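Local atomic coordinates of acyl-[acyl-carrier-protein]--UDP-N-acetylglucosamine O-acyltransferase (PDB entry 4E6U), a protein that catalyses the transfer of an acyl chain from acyl carrier protein to UDP-N-acetylglucosamine, the opening step of lipid A synthesis for lipopolysaccharide. Residues 35-40 and 53-58; 84-89 and 111-116; 98-103 and 117-122; 102-107 and 126-131; 147-152 and 165-170. One frame throughout, in Å; residues are numbered along the deposited sequence. Where two conformers were deposited one is given.

Contact 1 (35-40 and 53-58); sequences GPQVTI and GGFTRI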
# COMPACT_ATOMS: atom_id res chain seq x y z
N GLY A 35 21.80 -6.18 12.80
CA GLY A 35 22.53 -5.06 13.33
C GLY A 35 22.92 -5.22 14.80
O GLY A 35 22.72 -6.26 15.43
N PRO A 36 23.48 -4.14 15.35
CA PRO A 36 23.97 -4.19 16.73
C PRO A 36 22.84 -4.31 17.74
O PRO A 36 21.72 -3.84 17.52
CB PRO A 36 24.69 -2.86 16.88
CG PRO A 36 24.00 -1.94 15.95
CD PRO A 36 23.70 -2.82 14.75
N GLN A 37 23.16 -4.94 18.88
CA GLN A 37 22.20 -5.04 19.99
C GLN A 37 20.91 -5.74 19.59
O GLN A 37 19.82 -5.40 20.08
CB GLN A 37 21.91 -3.66 20.60
CG GLN A 37 23.16 -2.93 21.08
CD GLN A 37 23.90 -3.70 22.15
OE1 GLN A 37 23.29 -4.25 23.07
NE2 GLN A 37 25.23 -3.74 22.04
N VAL A 38 21.02 -6.71 18.69
CA VAL A 38 19.91 -7.58 18.35
C VAL A 38 20.03 -8.91 19.06
O VAL A 38 21.13 -9.50 19.13
CB VAL A 38 19.82 -7.78 16.81
CG1 VAL A 38 18.75 -8.80 16.44
CG2 VAL A 38 19.55 -6.43 16.14
N THR A 39 18.92 -9.40 19.59
CA THR A 39 18.86 -10.73 20.17
C THR A 39 17.79 -11.50 19.45
O THR A 39 16.69 -10.97 19.26
CB THR A 39 18.63 -10.69 21.70
OG1 THR A 39 17.33 -10.19 22.00
CG2 THR A 39 19.65 -9.82 22.36
N ILE A 40 18.09 -12.73 19.04
CA ILE A 40 17.13 -13.57 18.32
C ILE A 40 16.92 -14.86 19.08
O ILE A 40 17.86 -15.64 19.28
CB ILE A 40 17.56 -13.86 16.88
CG1 ILE A 40 17.85 -12.54 16.15
CG2 ILE A 40 16.47 -14.66 16.16
CD1 ILE A 40 18.24 -12.73 14.71
N GLY A 53 17.50 -3.89 11.86
CA GLY A 53 18.36 -2.69 11.90
C GLY A 53 19.27 -2.64 13.12
O GLY A 53 20.47 -2.39 13.01
N GLY A 54 18.68 -2.86 14.30
CA GLY A 54 19.45 -2.81 15.53
C GLY A 54 18.50 -2.72 16.69
O GLY A 54 17.30 -2.52 16.50
N PHE A 55 19.03 -2.91 17.90
CA PHE A 55 18.27 -2.60 19.12
C PHE A 55 16.89 -3.25 19.12
O PHE A 55 15.87 -2.61 19.36
CB PHE A 55 18.20 -1.07 19.32
CG PHE A 55 19.54 -0.44 19.42
CD1 PHE A 55 20.15 -0.29 20.67
CD2 PHE A 55 20.24 -0.07 18.28
CE1 PHE A 55 21.42 0.26 20.77
CE2 PHE A 55 21.52 0.49 18.38
CZ PHE A 55 22.10 0.64 19.62
N THR A 56 16.89 -4.55 18.85
CA THR A 56 15.68 -5.33 18.70
C THR A 56 15.83 -6.65 19.44
O THR A 56 16.84 -7.35 19.27
CB THR A 56 15.37 -5.58 17.19
OG1 THR A 56 15.13 -4.31 16.56
CG2 THR A 56 14.15 -6.45 16.99
N ARG A 57 14.83 -6.98 20.26
CA ARG A 57 14.76 -8.28 20.92
C ARG A 57 13.66 -9.07 20.25
O ARG A 57 12.52 -8.59 20.19
CB ARG A 57 14.46 -8.13 22.42
CG ARG A 57 15.53 -7.36 23.15
CD ARG A 57 15.21 -7.18 24.64
NE ARG A 57 16.09 -6.17 25.22
CZ ARG A 57 15.75 -4.91 25.48
NH1 ARG A 57 14.52 -4.46 25.23
NH2 ARG A 57 16.65 -4.08 26.00
N ILE A 58 13.99 -10.23 19.70
CA ILE A 58 13.05 -11.11 19.02
C ILE A 58 12.93 -12.40 19.81
O ILE A 58 13.95 -13.01 20.14
CB ILE A 58 13.51 -11.41 17.57
CG1 ILE A 58 13.58 -10.09 16.79
CG2 ILE A 58 12.58 -12.41 16.89
CD1 ILE A 58 14.27 -10.17 15.44

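Contact 2 (84-89 and 111-116); sequences TWLEIG and TKIGSH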
# COMPACT_ATOMS: atom_id res chain seq x y z
N THR A 84 16.74 3.70 21.31
CA THR A 84 15.39 3.17 21.50
C THR A 84 15.31 1.79 20.87
O THR A 84 16.19 1.39 20.12
CB THR A 84 14.30 4.07 20.91
OG1 THR A 84 14.43 4.05 19.50
CG2 THR A 84 14.42 5.54 21.39
N TRP A 85 14.22 1.09 21.18
CA TRP A 85 14.14 -0.35 20.99
C TRP A 85 12.86 -0.81 20.30
O TRP A 85 11.84 -0.09 20.27
CB TRP A 85 14.22 -1.04 22.36
CG TRP A 85 15.57 -0.89 22.98
CD1 TRP A 85 16.05 0.20 23.68
CD2 TRP A 85 16.64 -1.84 22.93
NE1 TRP A 85 17.35 -0.04 24.07
CE2 TRP A 85 17.73 -1.28 23.63
CE3 TRP A 85 16.76 -3.12 22.37
CZ2 TRP A 85 18.95 -1.96 23.77
CZ3 TRP A 85 17.99 -3.79 22.52
CH2 TRP A 85 19.06 -3.20 23.21
N LEU A 86 12.95 -2.01 19.76
CA LEU A 86 11.81 -2.81 19.33
C LEU A 86 11.86 -4.14 20.06
O LEU A 86 12.92 -4.76 20.14
CB LEU A 86 11.82 -3.05 17.81
CG LEU A 86 10.84 -4.09 17.24
CD1 LEU A 86 9.41 -3.64 17.43
CD2 LEU A 86 11.11 -4.31 15.76
N GLU A 87 10.71 -4.59 20.56
CA GLU A 87 10.56 -5.93 21.09
C GLU A 87 9.48 -6.69 20.34
O GLU A 87 8.40 -6.15 20.08
CB GLU A 87 10.21 -5.86 22.59
CG GLU A 87 11.38 -5.48 23.46
CD GLU A 87 11.02 -5.24 24.92
OE1 GLU A 87 9.82 -5.33 25.28
OE2 GLU A 87 11.96 -4.94 25.68
N ILE A 88 9.77 -7.94 20.01
CA ILE A 88 8.84 -8.85 19.37
C ILE A 88 8.79 -10.10 20.23
O ILE A 88 9.85 -10.60 20.63
CB ILE A 88 9.35 -9.19 17.94
CG1 ILE A 88 9.24 -7.96 17.04
CG2 ILE A 88 8.59 -10.36 17.35
CD1 ILE A 88 10.05 -8.09 15.74
N GLY A 89 7.59 -10.60 20.51
CA GLY A 89 7.42 -11.81 21.34
C GLY A 89 7.66 -13.09 20.56
O GLY A 89 8.66 -13.21 19.83
N THR A 111 8.93 0.19 20.91
CA THR A 111 7.84 -0.39 20.16
C THR A 111 7.76 -1.84 20.57
O THR A 111 8.81 -2.49 20.66
CB THR A 111 8.14 -0.31 18.67
OG1 THR A 111 8.41 1.06 18.33
CG2 THR A 111 6.99 -0.85 17.84
N LYS A 112 6.56 -2.35 20.84
CA LYS A 112 6.41 -3.71 21.37
C LYS A 112 5.30 -4.45 20.67
O LYS A 112 4.20 -3.92 20.52
CB LYS A 112 6.16 -3.67 22.89
CG LYS A 112 6.05 -5.04 23.52
CD LYS A 112 6.14 -4.93 25.03
CE LYS A 112 6.12 -6.31 25.69
NZ LYS A 112 7.37 -7.09 25.44
N ILE A 113 5.60 -5.65 20.19
CA ILE A 113 4.60 -6.55 19.64
C ILE A 113 4.65 -7.84 20.47
O ILE A 113 5.75 -8.29 20.84
CB ILE A 113 4.78 -6.80 18.08
CG1 ILE A 113 5.30 -8.18 17.72
CG2 ILE A 113 5.47 -5.60 17.38
CD1 ILE A 113 5.10 -8.53 16.23
N GLY A 114 3.49 -8.42 20.72
CA GLY A 114 3.40 -9.63 21.52
C GLY A 114 3.66 -10.90 20.73
O GLY A 114 4.67 -10.99 20.00
N SER A 115 2.76 -11.86 20.88
CA SER A 115 2.94 -13.21 20.37
C SER A 115 1.77 -13.69 19.52
O SER A 115 0.64 -13.21 19.69
CB SER A 115 3.16 -14.19 21.53
OG SER A 115 4.31 -13.83 22.28
N HIS A 116 2.04 -14.64 18.63
CA HIS A 116 1.00 -15.28 17.82
C HIS A 116 0.29 -14.31 16.88
O HIS A 116 -0.88 -14.52 16.54
CB HIS A 116 -0.01 -16.04 18.71
CG HIS A 116 0.62 -17.14 19.51
ND1 HIS A 116 0.92 -18.37 18.96
CD2 HIS A 116 1.00 -17.19 20.80
CE1 HIS A 116 1.47 -19.13 19.88
NE2 HIS A 116 1.54 -18.44 21.01

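Contact 3 (98-103 and 117-122); sequences CSLHRG and NLLMVN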
# COMPACT_ATOMS: atom_id res chain seq x y z
N CYS A 98 7.12 -6.03 5.27
CA CYS A 98 6.73 -5.33 6.50
C CYS A 98 7.80 -4.36 6.94
O CYS A 98 8.98 -4.48 6.57
CB CYS A 98 6.46 -6.31 7.64
SG CYS A 98 4.95 -7.28 7.40
N SER A 99 7.39 -3.37 7.73
CA SER A 99 8.34 -2.43 8.32
C SER A 99 7.91 -2.21 9.76
O SER A 99 6.75 -1.85 10.02
CB SER A 99 8.44 -1.12 7.53
OG SER A 99 7.16 -0.57 7.28
N LEU A 100 8.82 -2.49 10.68
CA LEU A 100 8.57 -2.37 12.12
C LEU A 100 9.62 -1.43 12.67
O LEU A 100 10.82 -1.70 12.57
CB LEU A 100 8.62 -3.73 12.83
CG LEU A 100 7.41 -4.62 12.60
CD1 LEU A 100 7.61 -5.45 11.34
CD2 LEU A 100 7.18 -5.51 13.82
N HIS A 101 9.19 -0.32 13.25
CA HIS A 101 10.13 0.71 13.67
C HIS A 101 10.27 0.84 15.17
O HIS A 101 9.34 0.57 15.90
CB HIS A 101 9.76 2.06 13.05
CG HIS A 101 9.99 2.11 11.58
ND1 HIS A 101 9.51 3.13 10.79
CD2 HIS A 101 10.63 1.24 10.76
CE1 HIS A 101 9.88 2.90 9.54
NE2 HIS A 101 10.56 1.77 9.49
N ARG A 102 11.47 1.25 15.58
CA ARG A 102 11.81 1.40 16.99
C ARG A 102 11.12 2.63 17.58
O ARG A 102 10.56 3.46 16.85
CB ARG A 102 13.32 1.45 17.15
CG ARG A 102 14.00 0.20 16.56
CD ARG A 102 15.43 0.01 17.04
NE ARG A 102 16.29 1.19 16.86
CZ ARG A 102 17.21 1.33 15.90
NH1 ARG A 102 17.39 0.40 14.97
NH2 ARG A 102 17.97 2.42 15.87
N GLY A 103 11.16 2.74 18.91
CA GLY A 103 10.41 3.80 19.60
C GLY A 103 11.07 5.17 19.62
O GLY A 103 12.08 5.41 18.97
N ASN A 117 1.00 -13.27 16.45
CA ASN A 117 0.45 -12.32 15.49
C ASN A 117 0.78 -12.73 14.07
O ASN A 117 1.82 -13.34 13.83
CB ASN A 117 1.00 -10.94 15.79
CG ASN A 117 0.59 -10.44 17.16
OD1 ASN A 117 -0.60 -10.18 17.38
ND2 ASN A 117 1.53 -10.27 18.06
N LEU A 118 -0.10 -12.36 13.15
CA LEU A 118 0.17 -12.49 11.71
C LEU A 118 0.18 -11.09 11.12
O LEU A 118 -0.85 -10.39 11.15
CB LEU A 118 -0.90 -13.34 11.05
CG LEU A 118 -0.91 -13.34 9.51
CD1 LEU A 118 0.44 -13.77 8.91
CD2 LEU A 118 -2.03 -14.22 8.95
N LEU A 119 1.35 -10.67 10.64
CA LEU A 119 1.53 -9.40 9.94
C LEU A 119 1.68 -9.75 8.48
O LEU A 119 2.74 -10.22 8.06
CB LEU A 119 2.73 -8.62 10.48
CG LEU A 119 2.56 -7.88 11.81
CD1 LEU A 119 2.36 -8.87 12.96
CD2 LEU A 119 3.76 -7.00 12.10
N MET A 120 0.62 -9.56 7.72
CA MET A 120 0.65 -9.88 6.29
C MET A 120 1.49 -8.89 5.52
O MET A 120 2.00 -7.91 6.06
CB MET A 120 -0.75 -9.97 5.72
CG MET A 120 -1.51 -11.16 6.25
SD MET A 120 -3.08 -11.35 5.38
CE MET A 120 -4.04 -12.28 6.56
N VAL A 121 1.66 -9.17 4.23
CA VAL A 121 2.60 -8.39 3.42
C VAL A 121 2.39 -6.89 3.58
O VAL A 121 1.26 -6.39 3.54
CB VAL A 121 2.52 -8.78 1.93
CG1 VAL A 121 3.27 -7.83 1.05
CG2 VAL A 121 3.04 -10.21 1.72
N ASN A 122 3.49 -6.16 3.74
CA ASN A 122 3.47 -4.70 3.85
C ASN A 122 2.65 -4.19 5.03
O ASN A 122 1.92 -3.20 4.91
CB ASN A 122 3.01 -4.05 2.53
CG ASN A 122 3.23 -2.52 2.51
OD1 ASN A 122 2.47 -1.78 1.87
ND2 ASN A 122 4.26 -2.04 3.20

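Contact 4 (102-107 and 126-131); sequences RGTVQD and AHDCIV. With EDO (1,2-ethanediol), chain F.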
# COMPACT_ATOMS: atom_id res chain seq x y z
N ARG A 102 11.47 1.25 15.58
CA ARG A 102 11.81 1.40 16.99
C ARG A 102 11.12 2.63 17.58
O ARG A 102 10.56 3.46 16.85
CB ARG A 102 13.32 1.45 17.15
CG ARG A 102 14.00 0.20 16.56
CD ARG A 102 15.43 0.01 17.04
NE ARG A 102 16.29 1.19 16.86
CZ ARG A 102 17.21 1.33 15.90
NH1 ARG A 102 17.39 0.40 14.97
NH2 ARG A 102 17.97 2.42 15.87
N GLY A 103 11.16 2.74 18.91
CA GLY A 103 10.41 3.80 19.60
C GLY A 103 11.07 5.17 19.62
O GLY A 103 12.08 5.41 18.97
N THR A 104 10.46 6.07 20.39
CA THR A 104 11.00 7.42 20.58
C THR A 104 11.09 7.70 22.07
O THR A 104 10.32 7.18 22.87
CB THR A 104 10.14 8.51 19.92
OG1 THR A 104 8.83 8.51 20.50
CG2 THR A 104 10.04 8.29 18.40
N VAL A 105 12.04 8.56 22.44
CA VAL A 105 12.22 8.89 23.86
C VAL A 105 11.07 9.70 24.43
O VAL A 105 10.83 9.65 25.63
CB VAL A 105 13.57 9.55 24.18
CG1 VAL A 105 14.71 8.57 23.90
CG2 VAL A 105 13.75 10.87 23.42
N GLN A 106 10.34 10.41 23.57
CA GLN A 106 9.17 11.20 23.98
C GLN A 106 8.05 10.35 24.57
O GLN A 106 7.20 10.85 25.31
CB GLN A 106 8.64 12.04 22.82
CG GLN A 106 9.51 13.24 22.43
CD GLN A 106 10.72 12.88 21.58
OE1 GLN A 106 10.90 11.74 21.16
NE2 GLN A 106 11.58 13.86 21.33
N ASP A 107 8.03 9.06 24.23
CA ASP A 107 7.08 8.13 24.80
C ASP A 107 7.79 7.24 25.83
O ASP A 107 8.03 7.69 26.96
CB ASP A 107 6.40 7.34 23.66
CG ASP A 107 5.13 6.61 24.10
OD1 ASP A 107 4.98 6.28 25.30
OD2 ASP A 107 4.28 6.35 23.22
N ALA A 126 4.48 1.47 13.30
CA ALA A 126 5.25 2.67 13.59
C ALA A 126 5.84 2.68 14.98
O ALA A 126 5.48 1.90 15.85
CB ALA A 126 4.35 3.90 13.42
N HIS A 127 6.77 3.62 15.17
CA HIS A 127 7.33 3.89 16.49
C HIS A 127 6.30 3.92 17.60
O HIS A 127 5.22 4.50 17.46
CB HIS A 127 8.10 5.22 16.47
CG HIS A 127 7.26 6.41 16.10
ND1 HIS A 127 6.61 7.17 17.05
CD2 HIS A 127 7.00 6.97 14.90
CE1 HIS A 127 5.96 8.16 16.43
NE2 HIS A 127 6.17 8.05 15.13
N ASP A 128 6.66 3.28 18.72
CA ASP A 128 5.93 3.39 19.99
C ASP A 128 4.60 2.66 20.02
O ASP A 128 3.86 2.75 20.99
CB ASP A 128 5.74 4.85 20.41
CG ASP A 128 7.04 5.62 20.44
OD1 ASP A 128 7.95 5.18 21.18
OD2 ASP A 128 7.18 6.62 19.70
N CYS A 129 4.30 1.90 18.97
CA CYS A 129 3.11 1.07 19.04
C CYS A 129 3.28 -0.01 20.09
O CYS A 129 4.41 -0.45 20.38
CB CYS A 129 2.81 0.41 17.70
SG CYS A 129 2.18 1.55 16.47
N ILE A 130 2.16 -0.43 20.66
CA ILE A 130 2.11 -1.59 21.54
C ILE A 130 1.03 -2.48 20.98
O ILE A 130 -0.11 -2.07 20.86
CB ILE A 130 1.82 -1.22 23.02
CG1 ILE A 130 2.88 -0.26 23.55
CG2 ILE A 130 1.72 -2.50 23.87
CD1 ILE A 130 2.60 0.24 24.99
N VAL A 131 1.41 -3.69 20.59
CA VAL A 131 0.50 -4.63 19.99
C VAL A 131 0.51 -5.88 20.84
O VAL A 131 1.59 -6.34 21.21
CB VAL A 131 0.98 -5.02 18.56
CG1 VAL A 131 0.17 -6.17 17.95
CG2 VAL A 131 1.00 -3.80 17.62
C1 EDO F . 6.07 9.28 11.90
O1 EDO F . 5.55 9.80 13.14
C2 EDO F . 4.93 8.78 11.01
O2 EDO F . 4.28 7.67 11.65
O HOH W 1 3.31 3.76 23.33

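Contact 5 (147-152 and 165-170); sequences VHIGDH and CKIDSY. With EDO (1,2-ethanediol), chain L.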
# COMPACT_ATOMS: atom_id res chain seq x y z
N VAL A 147 0.18 3.85 18.55
CA VAL A 147 -1.08 3.12 18.55
C VAL A 147 -1.00 1.91 19.46
O VAL A 147 0.01 1.18 19.48
CB VAL A 147 -1.48 2.69 17.09
CG1 VAL A 147 -2.64 1.69 17.08
CG2 VAL A 147 -1.84 3.91 16.27
N HIS A 148 -2.06 1.66 20.23
CA HIS A 148 -2.12 0.49 21.08
C HIS A 148 -3.19 -0.45 20.57
O HIS A 148 -4.35 -0.06 20.44
CB HIS A 148 -2.37 0.87 22.56
CG HIS A 148 -1.29 1.70 23.17
ND1 HIS A 148 -1.38 2.22 24.45
CD2 HIS A 148 -0.08 2.11 22.69
CE1 HIS A 148 -0.29 2.92 24.72
NE2 HIS A 148 0.52 2.87 23.67
N ILE A 149 -2.80 -1.68 20.25
CA ILE A 149 -3.68 -2.74 19.77
C ILE A 149 -3.70 -3.85 20.82
O ILE A 149 -2.64 -4.26 21.33
CB ILE A 149 -3.21 -3.30 18.40
CG1 ILE A 149 -2.79 -2.19 17.42
CG2 ILE A 149 -4.23 -4.28 17.83
CD1 ILE A 149 -3.88 -1.69 16.48
N GLY A 150 -4.90 -4.32 21.15
CA GLY A 150 -5.08 -5.37 22.15
C GLY A 150 -4.80 -6.75 21.59
O GLY A 150 -3.78 -6.95 20.91
N ASP A 151 -5.67 -7.70 21.89
CA ASP A 151 -5.54 -9.10 21.48
C ASP A 151 -6.69 -9.51 20.58
O ASP A 151 -7.81 -8.98 20.70
CB ASP A 151 -5.56 -10.04 22.69
CG ASP A 151 -4.55 -9.67 23.76
OD1 ASP A 151 -3.42 -9.26 23.46
OD2 ASP A 151 -4.89 -9.80 24.96
N HIS A 152 -6.45 -10.47 19.70
CA HIS A 152 -7.52 -11.04 18.88
C HIS A 152 -8.23 -10.02 18.00
O HIS A 152 -9.42 -10.14 17.71
CB HIS A 152 -8.53 -11.78 19.77
CG HIS A 152 -7.94 -12.98 20.44
ND1 HIS A 152 -7.74 -14.17 19.77
CD2 HIS A 152 -7.50 -13.17 21.71
CE1 HIS A 152 -7.20 -15.04 20.61
NE2 HIS A 152 -7.04 -14.46 21.78
N CYS A 165 -4.32 6.29 18.39
CA CYS A 165 -5.55 5.51 18.53
C CYS A 165 -5.36 4.22 19.33
O CYS A 165 -4.24 3.68 19.42
CB CYS A 165 -6.14 5.18 17.17
SG CYS A 165 -6.85 6.60 16.31
N LYS A 166 -6.45 3.74 19.91
CA LYS A 166 -6.46 2.51 20.67
C LYS A 166 -7.50 1.57 20.09
O LYS A 166 -8.67 1.91 19.97
CB LYS A 166 -6.74 2.81 22.16
CG LYS A 166 -5.72 3.76 22.73
CD LYS A 166 -6.00 4.18 24.18
CE LYS A 166 -5.03 5.25 24.62
NZ LYS A 166 -3.61 4.80 24.63
N ILE A 167 -7.06 0.38 19.69
CA ILE A 167 -7.90 -0.60 19.03
C ILE A 167 -7.95 -1.80 19.95
O ILE A 167 -6.96 -2.53 20.12
CB ILE A 167 -7.32 -1.02 17.65
CG1 ILE A 167 -6.91 0.22 16.85
CG2 ILE A 167 -8.30 -1.92 16.92
CD1 ILE A 167 -8.03 1.20 16.55
N ASP A 168 -9.08 -1.98 20.62
CA ASP A 168 -9.12 -2.93 21.72
C ASP A 168 -9.51 -4.35 21.31
O ASP A 168 -9.87 -4.63 20.16
CB ASP A 168 -9.97 -2.36 22.87
CG ASP A 168 -9.17 -1.40 23.75
OD1 ASP A 168 -7.93 -1.33 23.62
OD2 ASP A 168 -9.77 -0.72 24.60
N SER A 169 -9.41 -5.26 22.28
CA SER A 169 -9.49 -6.68 21.96
C SER A 169 -10.77 -7.12 21.30
O SER A 169 -11.84 -6.58 21.62
CB SER A 169 -9.22 -7.51 23.21
OG SER A 169 -7.92 -7.25 23.69
N TYR A 170 -10.66 -8.07 20.37
CA TYR A 170 -11.80 -8.69 19.68
C TYR A 170 -12.53 -7.77 18.70
O TYR A 170 -13.58 -8.14 18.17
CB TYR A 170 -12.81 -9.31 20.67
CG TYR A 170 -12.19 -10.24 21.69
CD1 TYR A 170 -12.04 -9.84 23.01
CD2 TYR A 170 -11.75 -11.52 21.32
CE1 TYR A 170 -11.47 -10.69 23.96
CE2 TYR A 170 -11.18 -12.38 22.26
CZ TYR A 170 -11.03 -11.95 23.57
OH TYR A 170 -10.46 -12.81 24.49
C1 EDO L . -2.94 -2.54 24.97
O1 EDO L . -4.21 -2.95 24.43
C2 EDO L . -1.80 -3.00 24.06
O2 EDO L . -1.83 -4.43 23.92
O HOH W 2 -5.48 -1.09 22.87
O HOH W 3 -3.58 2.29 25.98
O HOH W 4 -7.56 -8.79 25.89

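Contact 1 (35-40 and 53-58)
Pro36 and Phe55 open the pairing of 35-40 with 53-58, two equivalent pieces of successive coils in the left-handed parallel beta-helix of hexapeptide-repeat acyltransferases. Phe55 N donates to Pro36 O at 2.9 Å with an N-H...O angle of 161°. Further along, Thr39 is bonded through both backbone groups: Thr39 N gives to Thr56 O at 2.9 Å, and Thr39 O receives Ile58 N at 2.8 Å. The bond from Thr56 N to Gln37 O is longer, at 3.3 Å, and more bent. Strands 38-40 and 56-58 run parallel, their axes only 3° apart. Within 53-58, Thr56 OG1 donates to Gly54 O and ties the strand to the preceding turn.

A CH-pi contact lies at the turn end of the pair. Gln37 CB sits over one face of the Phe55 ring, 4.1 Å from its centroid and offset toward the rim, while Gln37 CG approaches ring atom CE1 to 3.6 Å. A bend in the glutamine chain (chi2 -60°) then carries CD away from the ring.

Apolar packing fills the face bearing Val38, Ile40, Thr56 and Ile58, all buried. Val38 CG2 lies 3.7 Å from Gly54 CA, where the glycine lets a methyl rest against backbone. In the conformers given, Thr39 and Arg57 lie side by side on the other face, pointing the same way, with Thr39 OG1 3.5 Å from Arg57 CG.

Strand 38-40 is flanked by 21-22 and 56-58, and 56-58 continues to 85-88, where Trp85 meets Phe55 edge-to-face and Arg57 as a cation-pi partner while Glu87 forms a salt bridge with Arg57.

Contact 2 (84-89 and 111-116)
From Leu86 opposite Thr111 to Ile88 opposite Ile113 the two strands step in parallel register, their axes 4.7 Å apart and inclined by 5°. This is the spacing between neighbouring coils of a left-handed parallel beta-helix, although 21 residues separate the segments. Thr111 N donates to Trp85 O, Thr111 O accepts Glu87 N at 2.8 Å, and Glu87 O accepts Ile113 N at 2.8 Å. Past the strand the pattern frays: Gly89 N has two weak, bent bonds, to Ile113 O and Gly114 O.

Leu86, Ile88, Thr111 and Ile113 share the buried face. Leu86 CG is anti to the backbone N (chi1 169°), and beyond it CD1 reaches Thr111 CG2 at 3.7 Å; in the conformer given for Ile113, it lies beside Ile88, pointing the same way. The hydroxyl of Thr111 turns to other partners, His101 O and Asp128 N, which ties this rung to the end of strand 99-101 and to the turn holding Asp128.

Glu87 and Lys112 occupy the opposite face, each modelled in two conformers. Glu87 OE2 belongs to a salt bridge with Arg57 on the preceding coil. In the conformers given, Lys112 NZ closes a second salt bridge, meeting Glu87 OE1 at 3.0 Å from its anti side, 28° out of the carboxylate plane.

Contact 3 (98-103 and 117-122)
Leu119 points its side chain at Cys98 and Leu100, and its atoms meet them in turn. CB comes first: it lies 4.0 Å from Cys98 SG, a van der Waals contact made right at the root of the leucine. CG is set anti to the carbonyl carbon, beside the backbone N (chi1 -77°), and from this branch point CD2 runs on to Leu100 CD2 at 4.1 Å. The two leucines reach toward each other tip to tip, methyl against methyl; Leu100 has two modelled conformers, so this distance belongs to the one given.

The segments belong to different walls of the left-handed parallel beta-helix. Strand 99-101 lies in the sheet that also holds 69-70 and 124-125, whereas 118-119 lies in the one with 93-94 and 136-137. The leucines therefore meet across the helix interior, with Ile94, Leu86 and Phe137 packed around them, and no hydrogen bond joins the segments.

Nearer the corner the contact becomes one of sulfur against backbone. Cys98 SG, beside its own backbone N (chi1 -70°), approaches Met120 O to 3.3 Å and Leu119 O to 3.7 Å; Met120 O itself accepts a hydrogen bond from Thr123 OG1. Backbones draw close where the chain turns toward strand 124-125, with the CA atoms of Cys98 and Asn122 4.2 Å apart. The corner also lies at a subunit interface: Val121 N donates to Gln75 OE1 of the third subunit and Asn122 packs on Asn122 of that subunit. At the other end of strand 99-101, His101 NE2 is hydrogen-bonded to Glu96 OE2 of the second subunit.

Contact 4 (102-107 and 126-131)
Thr104 and Asp128 make a buried polar contact between two loops on the flank of the beta-helix: 102-107 lies in the loop from strand 99-101 to 110-113, and 126-129 is a type II turn before strand 130-131. The Asp128 carboxylate takes a matched pair of bonds, Thr104 N to OD1 at 2.8 Å and Thr104 OG1 to OD2 at 2.6 Å, both on syn sides. Thr104 OG1 stands between its backbone N and carbonyl carbon (chi1 61°), on the side of the carboxylate. OD2 has a second donor in a His-carboxylate hydrogen bond: His127 ND1 reaches it at 2.8 Å from the anti side and the other face of the carboxylate plane, with an N-H...O angle of 162°. Asp128 OD2 lies near the imidazole plane, which would help hold the ring's rotation. At the far edge, His127 NE2 shares a 2.7 Å hydrogen bond with O1 of an ethanediol, probably from the crystallisation liquor.

Asp107 OD2 comes within 4.4 Å of Asp128 OD1, and Asp107 OD2 is itself hydrogen-bonded to His146 ND1. His146 also meets the His127 ring edge-to-face, and strand 130-131 runs on between 110-113 and 148-149.

Contact 5 (147-152 and 165-170)
His152 and Tyr170 lie side by side with ring planes only 5° apart, yet the rings are slid so far that they barely overlap, their centroids 5.3 Å from each other. Contact is made by Tyr170 CD2, 3.6 Å from His152 CB, and by Tyr170 CE2, which comes near His152 CG obliquely. The His134 ring also meets His152, its plane nearly parallel. The third ring of the pair of segments, that of His148, has a water at its edge, in the ring plane, 2.7 Å from ND1. That water also accepts from Lys166 NZ, whose chain runs beside the histidine in the same direction, so it bridges the two side chains.

Backbone bonds set the register. Ile167 is bonded through both groups, its N to His148 O at 2.8 Å and its O to Gly150 N at 2.9 Å, while His148 N gives to Cys165 O. At the following corner a side chain takes over as acceptor: Asp151 N donates to Ser169 OG at 2.9 Å and 169°, with OG lying beside the serine's own backbone N (chi1 -62°). A water links this hydroxyl to Asp151 OD2, while Asp151 OD1 is hydrogen-bonded to Asp133 N, and Tyr170 N returns a bond to Asp151 O.

Ile149 and Ile167 fill the buried face, CD1 of Ile149 (one of two conformers) lying 3.6 Å from CG1 of Ile167. This coil-to-coil parallel pairing builds one wall of the left-handed parallel beta-helix. Strand 148-149 lies between 130-131 and 166-167, the last strand of this sheet in the chain; beyond it, Lys166 N donates to Asp182 OD1, and Asp168 OD2 is hydrogen-bonded to Ser255 in helix 250-258.

Contacts 1, 2 and 5 are successive samples of one parallel wall of the beta-helix, the sheet running from strand 21-22 to 166-167; contact 4 reaches it through strand 130-131, between 110-113 and 148-149. Contact 1 lies toward the N-terminal end, and contact 5, its centre about 25 Å away, toward the C-terminal helices. Contacts 2, 3 and 4 interlock along the chain: 2 and 3 alternate their segments with centres about 10 Å apart, while 3 and 4 share Arg102 and Gly103. Contact 3 alone here crosses the helix interior and reaches the other subunits. The coils thus stack into a rod, with the polar loops of contact 4 on its flank.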